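Local coordinates for protein CT253 (Chlamydia trachomatis serovar L2, PDB 6UXC) that is of unknown function but is a predicted lipoprotein, made with a signal peptide, of a family that is itself uncharacterised, at residues A[22-27]-A[93-98]; A[64-69]-A[87-92]; A[72-77]-A[121-126]; A[97-102]-A[117-122]. All coordinates share one frame; numbering follows the deposited sequence.

Contact 1 (A[22-27]-A[93-98]); sequences AMLPVF and EFVVAA
A22 and M23 pair in parallel with V95 and V96, joining strand 19-28 to strand 94-105 in the interior of the mixed sheet. V96 is held through both its backbone N and its O: the N donates to A22 O at 2.8 Å, almost straight, and the O accepts from L24 N at 3.0 Å. A22 N adds a bond to F94 O. Beyond L24 the first chain bows away around P25, and a water takes over the pairing. It donates to L24 O and V96 O and accepts from A98 N at 2.7 Å, so these three backbone atoms have a partner where the two chains part. Direct pairing resumes at F27, whose N reaches A98 O at 3.1 Å, while V26 CA sends a C-H to the same oxygen.

L24 makes the closest apolar side-chain contacts. Its CG stands anti to the carbonyl carbon (chi1 -54°) and lies 3.7 Å from V95 CG1; farther out, CD1 touches both that methyl and, at 3.8 Å, A97 CB. On the face that carries M23 and V96, M23 CG only grazes V96 CB at 4.4 Å, and the rest of the chain leads away.

The M23 side chain packs on I49, S50 and L53 of helix 41-55, which also supplies F45 against V26; L24 packs on F74 and L89 of the loops, and strand 113-124 flanks strand 94-105 on its other edge.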
loop_
_atom_site.group_PDB
_atom_site.type_symbol
_atom_site.label_atom_id
_atom_site.label_comp_id
_atom_site.label_asym_id
_atom_site.label_seq_id
_atom_site.Cartn_x
_atom_site.Cartn_y
_atom_site.Cartn_z
ATOM N N ALA A 22 -2.678 -10.409 5.442
ATOM C CA ALA A 22 -3.899 -9.661 5.181
ATOM C C ALA A 22 -3.472 -8.253 4.788
ATOM O O ALA A 22 -2.612 -7.677 5.464
ATOM C CB ALA A 22 -4.779 -9.603 6.418
ATOM N N MET A 23 -4.037 -7.709 3.712
ATOM C CA MET A 23 -3.770 -6.316 3.348
ATOM C C MET A 23 -4.964 -5.457 3.741
ATOM O O MET A 23 -6.099 -5.727 3.319
ATOM C CB MET A 23 -3.507 -6.132 1.854
ATOM C CG MET A 23 -2.964 -4.694 1.473
ATOM S SD MET A 23 -3.285 -4.468 -0.286
ATOM C CE MET A 23 -5.048 -4.065 -0.265
ATOM N N LEU A 24 -4.706 -4.424 4.536
ATOM C CA LEU A 24 -5.745 -3.442 4.800
ATOM C C LEU A 24 -5.940 -2.539 3.590
ATOM O O LEU A 24 -4.996 -2.254 2.853
ATOM C CB LEU A 24 -5.372 -2.576 5.987
ATOM C CG LEU A 24 -5.019 -3.339 7.272
ATOM C CD1 LEU A 24 -4.653 -2.402 8.397
ATOM C CD2 LEU A 24 -6.179 -4.275 7.682
ATOM N N PRO A 25 -7.144 -2.027 3.391
ATOM C CA PRO A 25 -7.306 -0.943 2.421
ATOM C C PRO A 25 -6.290 0.153 2.690
ATOM O O PRO A 25 -6.036 0.535 3.835
ATOM C CB PRO A 25 -8.734 -0.453 2.669
ATOM C CG PRO A 25 -9.439 -1.644 3.271
ATOM C CD PRO A 25 -8.406 -2.336 4.104
ATOM N N VAL A 26 -5.736 0.692 1.606
ATOM C CA VAL A 26 -4.765 1.757 1.751
ATOM C C VAL A 26 -5.414 2.988 2.387
ATOM O O VAL A 26 -6.516 3.430 2.022
ATOM C CB VAL A 26 -4.130 2.055 0.381
ATOM C CG1 VAL A 26 -3.303 3.381 0.428
ATOM C CG2 VAL A 26 -3.278 0.853 -0.075
ATOM N N PHE A 27 -4.705 3.555 3.348
ATOM C CA PHE A 27 -5.149 4.697 4.129
ATOM C C PHE A 27 -4.627 5.978 3.484
ATOM O O PHE A 27 -3.458 6.040 3.091
ATOM C CB PHE A 27 -4.611 4.544 5.551
ATOM C CG PHE A 27 -5.199 5.458 6.567
ATOM C CD1 PHE A 27 -6.560 5.447 6.830
ATOM C CD2 PHE A 27 -4.382 6.283 7.327
ATOM C CE1 PHE A 27 -7.099 6.277 7.823
ATOM C CE2 PHE A 27 -4.902 7.103 8.328
ATOM C CZ PHE A 27 -6.267 7.097 8.564
ATOM N N GLU A 93 -1.172 -14.215 9.436
ATOM C CA GLU A 93 -0.080 -14.092 10.398
ATOM C C GLU A 93 0.450 -12.670 10.474
ATOM O O GLU A 93 0.956 -12.244 11.527
ATOM C CB GLU A 93 1.054 -15.045 10.007
ATOM C CG GLU A 93 0.657 -16.501 9.965
ATOM C CD GLU A 93 1.683 -17.379 9.254
ATOM O OE1 GLU A 93 2.304 -16.971 8.233
ATOM O OE2 GLU A 93 1.862 -18.501 9.729
ATOM N N PHE A 94 0.362 -11.926 9.364
ATOM C CA PHE A 94 0.898 -10.588 9.230
ATOM C C PHE A 94 -0.131 -9.700 8.561
ATOM O O PHE A 94 -0.894 -10.153 7.713
ATOM C CB PHE A 94 2.183 -10.570 8.396
ATOM C CG PHE A 94 3.246 -11.495 8.929
ATOM C CD1 PHE A 94 4.123 -11.055 9.903
ATOM C CD2 PHE A 94 3.354 -12.793 8.476
ATOM C CE1 PHE A 94 5.111 -11.903 10.402
ATOM C CE2 PHE A 94 4.323 -13.648 8.982
ATOM C CZ PHE A 94 5.201 -13.191 9.947
ATOM N N VAL A 95 -0.152 -8.451 8.997
ATOM C CA VAL A 95 -1.054 -7.437 8.483
ATOM C C VAL A 95 -0.210 -6.373 7.811
ATOM O O VAL A 95 0.712 -5.811 8.432
ATOM C CB VAL A 95 -1.894 -6.818 9.612
ATOM C CG1 VAL A 95 -2.813 -5.691 9.071
ATOM C CG2 VAL A 95 -2.687 -7.867 10.307
ATOM N N VAL A 96 -0.543 -6.091 6.556
ATOM C CA VAL A 96 0.113 -5.056 5.771
ATOM C C VAL A 96 -0.746 -3.798 5.793
ATOM O O VAL A 96 -1.911 -3.825 5.371
ATOM C CB VAL A 96 0.338 -5.524 4.329
ATOM C CG1 VAL A 96 0.976 -4.399 3.539
ATOM C CG2 VAL A 96 1.190 -6.735 4.301
ATOM N N ALA A 97 -0.174 -2.705 6.305
ATOM C CA ALA A 97 -0.877 -1.440 6.500
ATOM C C ALA A 97 -0.077 -0.348 5.799
ATOM O O ALA A 97 0.921 0.142 6.332
ATOM C CB ALA A 97 -1.043 -1.141 7.997
ATOM N N ALA A 98 -0.523 0.037 4.606
ATOM C CA ALA A 98 0.160 1.056 3.813
ATOM C C ALA A 98 -0.679 2.325 3.789
ATOM O O ALA A 98 -1.882 2.277 3.492
ATOM C CB ALA A 98 0.402 0.560 2.392
HETATM O O HOH W 1 -2.528 -1.450 3.525
#

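Contact 2 (A[64-69]-A[87-92]); sequences HHASAG and TQLLPA
The backbones of H64 to S67 and of Q88 and L89 pass each other without strand pairing, A66 CA and Q88 CA being 5.4 Å apart. One direct bond joins them: S67 N donates to Q88 OE1 at 2.9 Å, nearly straight at the hydrogen and close to the line of the amide C=O. The Q88 chain is extended beyond CG (chi2 176°), which carries its amide out to the turn ahead of helix 68-72, where OE1 also rests 3.3 Å from A66 CA. The amide's other end is tied by a water that accepts from Q88 NE2 and pairs with S67 OG, so both amide atoms are engaged. S67 is the N-cap of that helix, its OG bonded to the backbone N of V70. A second water links the backbones, accepting from H65 N and donating to Q88 O at 2.7 Å.

The apolar half belongs to L89. Its CD2 methyl sits over the centre of the H64 imidazole, 3.7 Å from the centroid and 9° off the normal, a clear CH-pi contact, and it also meets A66 CB at 3.9 Å. Two bonds fix the ring's rotation: ND1 accepts from A66 N in the ring plane at 3.1 Å, and NE2 bonds to M23 O. With A66 N donating to it, ND1 is the unprotonated nitrogen and NE2 the likely donor.

This surface contact ties two loops together beside strand 19-28: H64 and L89 both lean on A22, L89 also reaches L24, F74 and I125, and strand 94-105 begins shortly after.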
loop_
_atom_site.group_PDB
_atom_site.type_symbol
_atom_site.label_atom_id
_atom_site.label_comp_id
_atom_site.label_asym_id
_atom_site.label_seq_id
_atom_site.Cartn_x
_atom_site.Cartn_y
_atom_site.Cartn_z
ATOM N N HIS A 64 -10.232 -10.952 3.891
ATOM C CA HIS A 64 -10.834 -10.658 5.188
ATOM C C HIS A 64 -11.956 -9.640 5.001
ATOM O O HIS A 64 -12.155 -9.079 3.912
ATOM C CB HIS A 64 -9.805 -10.121 6.176
ATOM C CG HIS A 64 -9.245 -8.818 5.752
ATOM N ND1 HIS A 64 -9.822 -7.607 6.086
ATOM C CD2 HIS A 64 -8.165 -8.528 4.994
ATOM C CE1 HIS A 64 -9.129 -6.630 5.532
ATOM N NE2 HIS A 64 -8.108 -7.166 4.875
ATOM N N HIS A 65 -12.702 -9.400 6.096
ATOM C CA HIS A 65 -13.825 -8.477 6.141
ATOM C C HIS A 65 -13.693 -7.521 7.323
ATOM O O HIS A 65 -14.690 -7.136 7.958
ATOM C CB HIS A 65 -15.145 -9.243 6.196
ATOM C CG HIS A 65 -15.266 -10.248 5.098
ATOM N ND1 HIS A 65 -14.608 -11.458 5.143
ATOM C CD2 HIS A 65 -15.870 -10.191 3.891
ATOM C CE1 HIS A 65 -14.847 -12.127 4.036
ATOM N NE2 HIS A 65 -15.604 -11.381 3.258
ATOM N N ALA A 66 -12.468 -7.092 7.621
ATOM C CA ALA A 66 -12.259 -6.213 8.778
ATOM C C ALA A 66 -13.069 -4.918 8.686
ATOM O O ALA A 66 -13.170 -4.288 7.626
ATOM C CB ALA A 66 -10.765 -5.873 8.894
ATOM N N SER A 67 -13.652 -4.528 9.812
ATOM C CA SER A 67 -14.415 -3.283 9.887
ATOM C C SER A 67 -13.497 -2.067 9.736
ATOM O O SER A 67 -12.270 -2.151 9.862
ATOM C CB SER A 67 -15.142 -3.202 11.219
ATOM O OG SER A 67 -14.196 -2.983 12.241
ATOM N N ALA A 68 -14.129 -0.904 9.493
ATOM C CA ALA A 68 -13.380 0.340 9.353
ATOM C C ALA A 68 -12.514 0.609 10.569
ATOM O O ALA A 68 -11.337 0.968 10.430
ATOM C CB ALA A 68 -14.350 1.503 9.126
ATOM N N GLY A 69 -13.061 0.383 11.761
ATOM C CA GLY A 69 -12.338 0.729 12.967
ATOM C C GLY A 69 -11.252 -0.269 13.266
ATOM O O GLY A 69 -10.212 0.086 13.828
ATOM N N THR A 87 -8.674 -10.038 15.772
ATOM C CA THR A 87 -9.145 -11.357 15.338
ATOM C C THR A 87 -9.806 -11.330 13.967
ATOM O O THR A 87 -9.830 -12.352 13.275
ATOM C CB THR A 87 -10.126 -11.920 16.355
ATOM O OG1 THR A 87 -11.252 -11.042 16.479
ATOM C CG2 THR A 87 -9.431 -12.095 17.703
ATOM N N GLN A 88 -10.342 -10.180 13.555
ATOM C CA GLN A 88 -10.962 -10.094 12.232
ATOM C C GLN A 88 -9.968 -10.255 11.094
ATOM O O GLN A 88 -10.384 -10.488 9.949
ATOM C CB GLN A 88 -11.684 -8.761 12.080
ATOM C CG GLN A 88 -12.973 -8.675 12.860
ATOM C CD GLN A 88 -13.617 -7.316 12.774
ATOM O OE1 GLN A 88 -13.395 -6.558 11.818
ATOM N NE2 GLN A 88 -14.391 -6.980 13.786
ATOM N N LEU A 89 -8.672 -10.194 11.381
ATOM C CA LEU A 89 -7.655 -10.401 10.359
ATOM C C LEU A 89 -7.066 -11.798 10.385
ATOM O O LEU A 89 -6.309 -12.164 9.482
ATOM C CB LEU A 89 -6.566 -9.360 10.521
ATOM C CG LEU A 89 -7.232 -7.997 10.242
ATOM C CD1 LEU A 89 -6.622 -6.908 11.017
ATOM C CD2 LEU A 89 -7.283 -7.689 8.740
ATOM N N LEU A 90 -7.410 -12.606 11.374
ATOM C CA LEU A 90 -7.059 -13.998 11.293
ATOM C C LEU A 90 -7.818 -14.590 10.111
ATOM O O LEU A 90 -8.932 -14.129 9.809
ATOM C CB LEU A 90 -7.445 -14.704 12.570
ATOM C CG LEU A 90 -6.739 -14.155 13.827
ATOM C CD1 LEU A 90 -7.272 -14.835 15.080
ATOM C CD2 LEU A 90 -5.213 -14.342 13.728
ATOM N N PRO A 91 -7.249 -15.595 9.424
ATOM C CA PRO A 91 -6.057 -16.380 9.787
ATOM C C PRO A 91 -4.732 -15.857 9.259
ATOM O O PRO A 91 -3.754 -16.623 9.186
ATOM C CB PRO A 91 -6.352 -17.736 9.145
ATOM C CG PRO A 91 -7.062 -17.330 7.865
ATOM C CD PRO A 91 -7.949 -16.180 8.258
ATOM N N ALA A 92 -4.688 -14.583 8.900
ATOM C CA ALA A 92 -3.399 -14.012 8.554
ATOM C C ALA A 92 -2.452 -14.073 9.753
ATOM O O ALA A 92 -2.864 -14.006 10.926
ATOM C CB ALA A 92 -3.551 -12.577 8.091
HETATM O O HOH W 2 -12.850 -10.043 8.900
HETATM O O HOH W 3 -15.607 -4.438 14.445
#

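Contact 3 (A[72-77]-A[121-126]); sequences AQFFSP and RVFDIR
F74 and F123 form the tight half of this contact, a T-shaped pair in which the edge of F74 is driven into the face of F123. The planes stand at 80° and the centroids are 4.8 Å apart. F74 CD2 is the atom that makes the contact, poised over the centre of the F123 ring and 3.4 Å from F123 CD1. F123 points its CB toward the loop and holds CG anti to its carbonyl carbon (chi1 -67°). Both rings are buried, with L24, L89 and I81 around F74 and M132 beside F123.

Toward S76 and P77 the contact opens to the surface and becomes polar. The R121 chain runs extended from CG to NE and brings its guanidinium edge-on to three backbone carbonyls. NH1 donates to S76 O at 2.8 Å and to F74 O at 3.0 Å, and NH2 to P77 O at 3.0 Å; a second bond from NH2 to S76 O is long and weak. All three oxygens lie close to the guanidinium plane, although the nitrogens stand above the planes of the carbonyls they meet. Q135 OE1 takes the remaining NE.

A buried arginine thus spends its N-H groups on neutral acceptors: the carbonyl dipoles probably spread and stabilise its positive charge, while the irregular turn after helix 68-72 is pinned to strand 113-124 through three of its backbone carbonyls.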
loop_
_atom_site.group_PDB
_atom_site.type_symbol
_atom_site.label_atom_id
_atom_site.label_comp_id
_atom_site.label_asym_id
_atom_site.label_seq_id
_atom_site.Cartn_x
_atom_site.Cartn_y
_atom_site.Cartn_z
ATOM N N ALA A 72 -8.517 0.697 10.872
ATOM C CA ALA A 72 -7.956 2.014 11.141
ATOM C C ALA A 72 -6.931 1.969 12.256
ATOM O O ALA A 72 -5.966 2.755 12.256
ATOM C CB ALA A 72 -9.085 2.983 11.487
ATOM N N GLN A 73 -7.123 1.089 13.237
ATOM C CA GLN A 73 -6.238 1.112 14.389
ATOM C C GLN A 73 -4.784 0.874 13.993
ATOM O O GLN A 73 -3.875 1.335 14.687
ATOM C CB GLN A 73 -6.719 0.098 15.434
ATOM C CG GLN A 73 -6.614 -1.267 15.037
ATOM C CD GLN A 73 -7.457 -2.192 15.914
ATOM O OE1 GLN A 73 -7.722 -1.938 17.087
ATOM N NE2 GLN A 73 -7.856 -3.277 15.332
ATOM N N PHE A 74 -4.543 0.165 12.882
ATOM C CA PHE A 74 -3.171 -0.117 12.460
ATOM C C PHE A 74 -2.471 1.096 11.870
ATOM O O PHE A 74 -1.249 1.047 11.671
ATOM C CB PHE A 74 -3.163 -1.272 11.445
ATOM C CG PHE A 74 -3.562 -2.589 12.042
ATOM C CD1 PHE A 74 -4.888 -2.983 12.063
ATOM C CD2 PHE A 74 -2.597 -3.424 12.590
ATOM C CE1 PHE A 74 -5.243 -4.215 12.633
ATOM C CE2 PHE A 74 -2.952 -4.620 13.158
ATOM C CZ PHE A 74 -4.284 -5.010 13.171
ATOM N N PHE A 75 -3.200 2.181 11.619
ATOM C CA PHE A 75 -2.637 3.415 11.090
ATOM C C PHE A 75 -2.508 4.513 12.131
ATOM O O PHE A 75 -2.135 5.633 11.774
ATOM C CB PHE A 75 -3.484 3.927 9.934
ATOM C CG PHE A 75 -3.499 2.992 8.758
ATOM C CD1 PHE A 75 -2.375 2.890 7.944
ATOM C CD2 PHE A 75 -4.589 2.180 8.491
ATOM C CE1 PHE A 75 -2.373 2.060 6.848
ATOM C CE2 PHE A 75 -4.570 1.306 7.398
ATOM C CZ PHE A 75 -3.444 1.250 6.585
ATOM N N SER A 76 -2.861 4.241 13.380
ATOM C CA SER A 76 -2.650 5.219 14.442
ATOM C C SER A 76 -1.161 5.495 14.582
ATOM O O SER A 76 -0.365 4.550 14.600
ATOM C CB SER A 76 -3.204 4.681 15.752
ATOM O OG SER A 76 -2.960 5.597 16.791
ATOM N N PRO A 77 -0.722 6.748 14.696
ATOM C CA PRO A 77 0.714 7.006 14.854
ATOM C C PRO A 77 1.336 6.214 16.003
ATOM O O PRO A 77 2.418 5.629 15.846
ATOM C CB PRO A 77 0.768 8.532 15.060
ATOM C CG PRO A 77 -0.397 9.027 14.195
ATOM C CD PRO A 77 -1.489 7.991 14.465
ATOM N N ARG A 121 3.706 -0.268 7.052
ATOM C CA ARG A 121 3.812 -0.992 8.298
ATOM C C ARG A 121 3.463 -2.454 8.075
ATOM O O ARG A 121 2.570 -2.776 7.293
ATOM C CB ARG A 121 2.881 -0.416 9.347
ATOM C CG ARG A 121 3.337 0.885 9.891
ATOM C CD ARG A 121 2.274 1.496 10.735
ATOM N NE ARG A 121 2.796 2.592 11.534
ATOM C CZ ARG A 121 2.103 3.210 12.477
ATOM N NH1 ARG A 121 0.840 2.868 12.691
ATOM N NH2 ARG A 121 2.682 4.154 13.208
ATOM N N VAL A 122 4.155 -3.339 8.784
ATOM C CA VAL A 122 3.746 -4.737 8.872
ATOM C C VAL A 122 3.628 -5.082 10.344
ATOM O O VAL A 122 4.537 -4.794 11.128
ATOM C CB VAL A 122 4.743 -5.683 8.182
ATOM C CG1 VAL A 122 4.250 -7.114 8.306
ATOM C CG2 VAL A 122 4.905 -5.304 6.742
ATOM N N PHE A 123 2.529 -5.722 10.701
ATOM C CA PHE A 123 2.278 -6.170 12.062
ATOM C C PHE A 123 2.258 -7.688 12.082
ATOM O O PHE A 123 1.714 -8.308 11.166
ATOM C CB PHE A 123 0.941 -5.682 12.585
ATOM C CG PHE A 123 0.843 -4.182 12.781
ATOM C CD1 PHE A 123 0.689 -3.329 11.704
ATOM C CD2 PHE A 123 0.942 -3.648 14.061
ATOM C CE1 PHE A 123 0.603 -1.959 11.909
ATOM C CE2 PHE A 123 0.848 -2.304 14.267
ATOM C CZ PHE A 123 0.679 -1.454 13.190
ATOM N N ASP A 124 2.807 -8.271 13.142
ATOM C CA ASP A 124 2.745 -9.704 13.400
ATOM C C ASP A 124 1.572 -9.943 14.335
ATOM O O ASP A 124 1.558 -9.398 15.438
ATOM C CB ASP A 124 4.044 -10.169 14.054
ATOM C CG ASP A 124 4.161 -11.664 14.178
ATOM O OD1 ASP A 124 3.162 -12.408 14.052
ATOM O OD2 ASP A 124 5.316 -12.099 14.447
ATOM N N ILE A 125 0.589 -10.734 13.906
ATOM C CA ILE A 125 -0.566 -10.989 14.761
ATOM C C ILE A 125 -0.649 -12.461 15.181
ATOM O O ILE A 125 -1.713 -12.946 15.599
ATOM C CB ILE A 125 -1.870 -10.481 14.112
ATOM C CG1 ILE A 125 -2.176 -11.192 12.798
ATOM C CG2 ILE A 125 -1.803 -8.953 13.875
ATOM C CD1 ILE A 125 -3.589 -10.965 12.312
ATOM N N ARG A 126 0.474 -13.181 15.136
ATOM C CA ARG A 126 0.506 -14.532 15.653
ATOM C C ARG A 126 0.514 -14.544 17.178
ATOM O O ARG A 126 0.834 -13.554 17.842
ATOM C CB ARG A 126 1.744 -15.254 15.122
ATOM C CG ARG A 126 1.692 -15.384 13.598
ATOM C CD ARG A 126 2.954 -16.065 13.068
ATOM N NE ARG A 126 4.054 -15.127 13.160
ATOM C CZ ARG A 126 5.302 -15.374 12.794
ATOM N NH1 ARG A 126 5.646 -16.564 12.318
ATOM N NH2 ARG A 126 6.207 -14.418 12.919
#

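Contact 4 (A[97-102]-A[117-122]); sequences AAEILE and SVRVRV
A97 and R121 open an antiparallel pairing between the two strands of the hairpin 94-105 and 113-124, whose directions differ by 153°. They are a hydrogen-bonded pair, A97 N to R121 O and R121 N to A97 O, both 2.9 Å. A water donates to A97 O and R119 O beside them. A98, opposite V120 in a non-hydrogen-bonded pair, sets CB 4.1 Å from V118 CG1.

E99 pairs with R119 through both backbone bonds, and their side chains run side by side in the same direction. E99 CG is anti to the backbone N (chi1 179°), and OE1 meets R119 NH1 at 3.4 Å, a long salt bridge with the carboxylate and guanidinium planes 74° apart. A water reinforces it, donating to OE1 at 2.7 Å and accepting from NH1; the other carboxylate oxygen, OE2, goes to R29. I100 faces V118 on the side of the sheet that carries A98 and V120.

At L101 the register slips: L101 and E102 both face S117, a classic beta bulge, with L101 N bonded to S117 O at 2.7 Å and S117 N to E102 O. The bulge turns the L101 side chain toward the partner strand, where CD2 packs over a face of the R119 guanidinium, 3.6 Å from NH1.

Strand 19-28 borders the first of these strands and strand 131-143 the second, while helix 165-184 lies against V118 and V120 with L173, I177 and V181.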
loop_
_atom_site.group_PDB
_atom_site.type_symbol
_atom_site.label_atom_id
_atom_site.label_comp_id
_atom_site.label_asym_id
_atom_site.label_seq_id
_atom_site.Cartn_x
_atom_site.Cartn_y
_atom_site.Cartn_z
ATOM N N ALA A 97 -0.174 -2.705 6.305
ATOM C CA ALA A 97 -0.877 -1.440 6.500
ATOM C C ALA A 97 -0.077 -0.348 5.799
ATOM O O ALA A 97 0.921 0.142 6.332
ATOM C CB ALA A 97 -1.043 -1.141 7.997
ATOM N N ALA A 98 -0.523 0.037 4.606
ATOM C CA ALA A 98 0.160 1.056 3.813
ATOM C C ALA A 98 -0.679 2.325 3.789
ATOM O O ALA A 98 -1.882 2.277 3.492
ATOM C CB ALA A 98 0.402 0.560 2.392
ATOM N N GLU A 99 -0.045 3.455 4.098
ATOM C CA GLU A 99 -0.679 4.764 4.099
ATOM C C GLU A 99 -0.011 5.672 3.077
ATOM O O GLU A 99 1.209 5.850 3.111
ATOM C CB GLU A 99 -0.556 5.441 5.473
ATOM C CG GLU A 99 -1.176 6.820 5.512
ATOM C CD GLU A 99 -1.162 7.480 6.877
ATOM O OE1 GLU A 99 -0.645 6.891 7.858
ATOM O OE2 GLU A 99 -1.690 8.607 6.961
ATOM N N ILE A 100 -0.807 6.240 2.177
ATOM C CA ILE A 100 -0.310 7.296 1.303
ATOM C C ILE A 100 -0.163 8.555 2.135
ATOM O O ILE A 100 -1.157 9.091 2.640
ATOM C CB ILE A 100 -1.256 7.545 0.130
ATOM C CG1 ILE A 100 -1.406 6.314 -0.769
ATOM C CG2 ILE A 100 -0.744 8.722 -0.735
ATOM C CD1 ILE A 100 -2.565 6.476 -1.764
ATOM N N LEU A 101 1.064 9.047 2.260
ATOM C CA LEU A 101 1.234 10.284 3.012
ATOM C C LEU A 101 0.956 11.505 2.135
ATOM O O LEU A 101 0.369 12.501 2.600
ATOM C CB LEU A 101 2.643 10.341 3.611
ATOM C CG LEU A 101 3.036 9.210 4.564
ATOM C CD1 LEU A 101 4.475 9.410 5.028
ATOM C CD2 LEU A 101 2.103 9.126 5.761
ATOM N N GLU A 102 1.384 11.457 0.876
ATOM C CA GLU A 102 1.129 12.539 -0.055
ATOM C C GLU A 102 1.431 12.071 -1.466
ATOM O O GLU A 102 2.216 11.146 -1.680
ATOM C CB GLU A 102 1.971 13.780 0.285
ATOM C CG GLU A 102 3.408 13.701 -0.200
ATOM C CD GLU A 102 4.238 14.935 0.142
ATOM O OE1 GLU A 102 3.681 15.948 0.610
ATOM O OE2 GLU A 102 5.464 14.880 -0.065
ATOM N N SER A 117 4.664 9.428 -1.481
ATOM C CA SER A 117 5.336 8.946 -0.286
ATOM C C SER A 117 4.359 8.052 0.452
ATOM O O SER A 117 3.207 8.444 0.662
ATOM C CB SER A 117 5.776 10.123 0.597
ATOM O OG SER A 117 6.423 9.690 1.771
ATOM N N VAL A 118 4.810 6.862 0.854
ATOM C CA VAL A 118 3.942 5.880 1.506
ATOM C C VAL A 118 4.609 5.369 2.777
ATOM O O VAL A 118 5.762 4.916 2.736
ATOM C CB VAL A 118 3.628 4.695 0.576
ATOM C CG1 VAL A 118 2.881 3.591 1.342
ATOM C CG2 VAL A 118 2.851 5.173 -0.630
ATOM N N ARG A 119 3.878 5.408 3.900
ATOM C CA ARG A 119 4.336 4.741 5.114
ATOM C C ARG A 119 3.829 3.301 5.110
ATOM O O ARG A 119 2.614 3.051 5.104
ATOM C CB ARG A 119 3.907 5.439 6.403
ATOM C CG ARG A 119 4.498 4.726 7.617
ATOM C CD ARG A 119 4.093 5.358 8.932
ATOM N NE ARG A 119 4.546 6.723 9.036
ATOM C CZ ARG A 119 3.756 7.791 9.059
ATOM N NH1 ARG A 119 2.436 7.687 8.997
ATOM N NH2 ARG A 119 4.310 8.983 9.151
ATOM N N VAL A 120 4.763 2.361 5.068
ATOM C CA VAL A 120 4.458 0.940 5.095
ATOM C C VAL A 120 4.695 0.432 6.505
ATOM O O VAL A 120 5.764 0.663 7.081
ATOM C CB VAL A 120 5.317 0.161 4.085
ATOM C CG1 VAL A 120 4.951 -1.312 4.115
ATOM C CG2 VAL A 120 5.142 0.717 2.660
ATOM N N ARG A 121 3.706 -0.268 7.052
ATOM C CA ARG A 121 3.812 -0.992 8.298
ATOM C C ARG A 121 3.463 -2.454 8.075
ATOM O O ARG A 121 2.570 -2.776 7.293
ATOM C CB ARG A 121 2.881 -0.416 9.347
ATOM C CG ARG A 121 3.337 0.885 9.891
ATOM C CD ARG A 121 2.274 1.496 10.735
ATOM N NE ARG A 121 2.796 2.592 11.534
ATOM C CZ ARG A 121 2.103 3.210 12.477
ATOM N NH1 ARG A 121 0.840 2.868 12.691
ATOM N NH2 ARG A 121 2.682 4.154 13.208
ATOM N N VAL A 122 4.155 -3.339 8.784
ATOM C CA VAL A 122 3.746 -4.737 8.872
ATOM C C VAL A 122 3.628 -5.082 10.344
ATOM O O VAL A 122 4.537 -4.794 11.128
ATOM C CB VAL A 122 4.743 -5.683 8.182
ATOM C CG1 VAL A 122 4.250 -7.114 8.306
ATOM C CG2 VAL A 122 4.905 -5.304 6.742
HETATM O O HOH W 4 1.390 2.636 7.477
HETATM O O HOH W 5 0.756 4.877 8.897
#

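How the contacts relate
Contacts 1, 3 and 4 are built on one mixed sheet. Strand 94-105 serves contacts 1 and 4, which share A97 and A98, and strand 113-124 serves contacts 3 and 4, which share R121 and V122. The segments of contact 1 are 66 residues apart at their closest ends, and that loop encloses contact 2, whose centre is 10 Å away; contact 3 alternates with both along the chain, and contact 4 closes the short hairpin. F74 and L89 touch where contacts 2 and 3 meet. Contacts 2 and 4 do not touch. Contact 3 ties the loop after helix 68-72 to the sheet whose strands contacts 1 and 4 join, and contact 2 ties loop segments together beside strand 19-28.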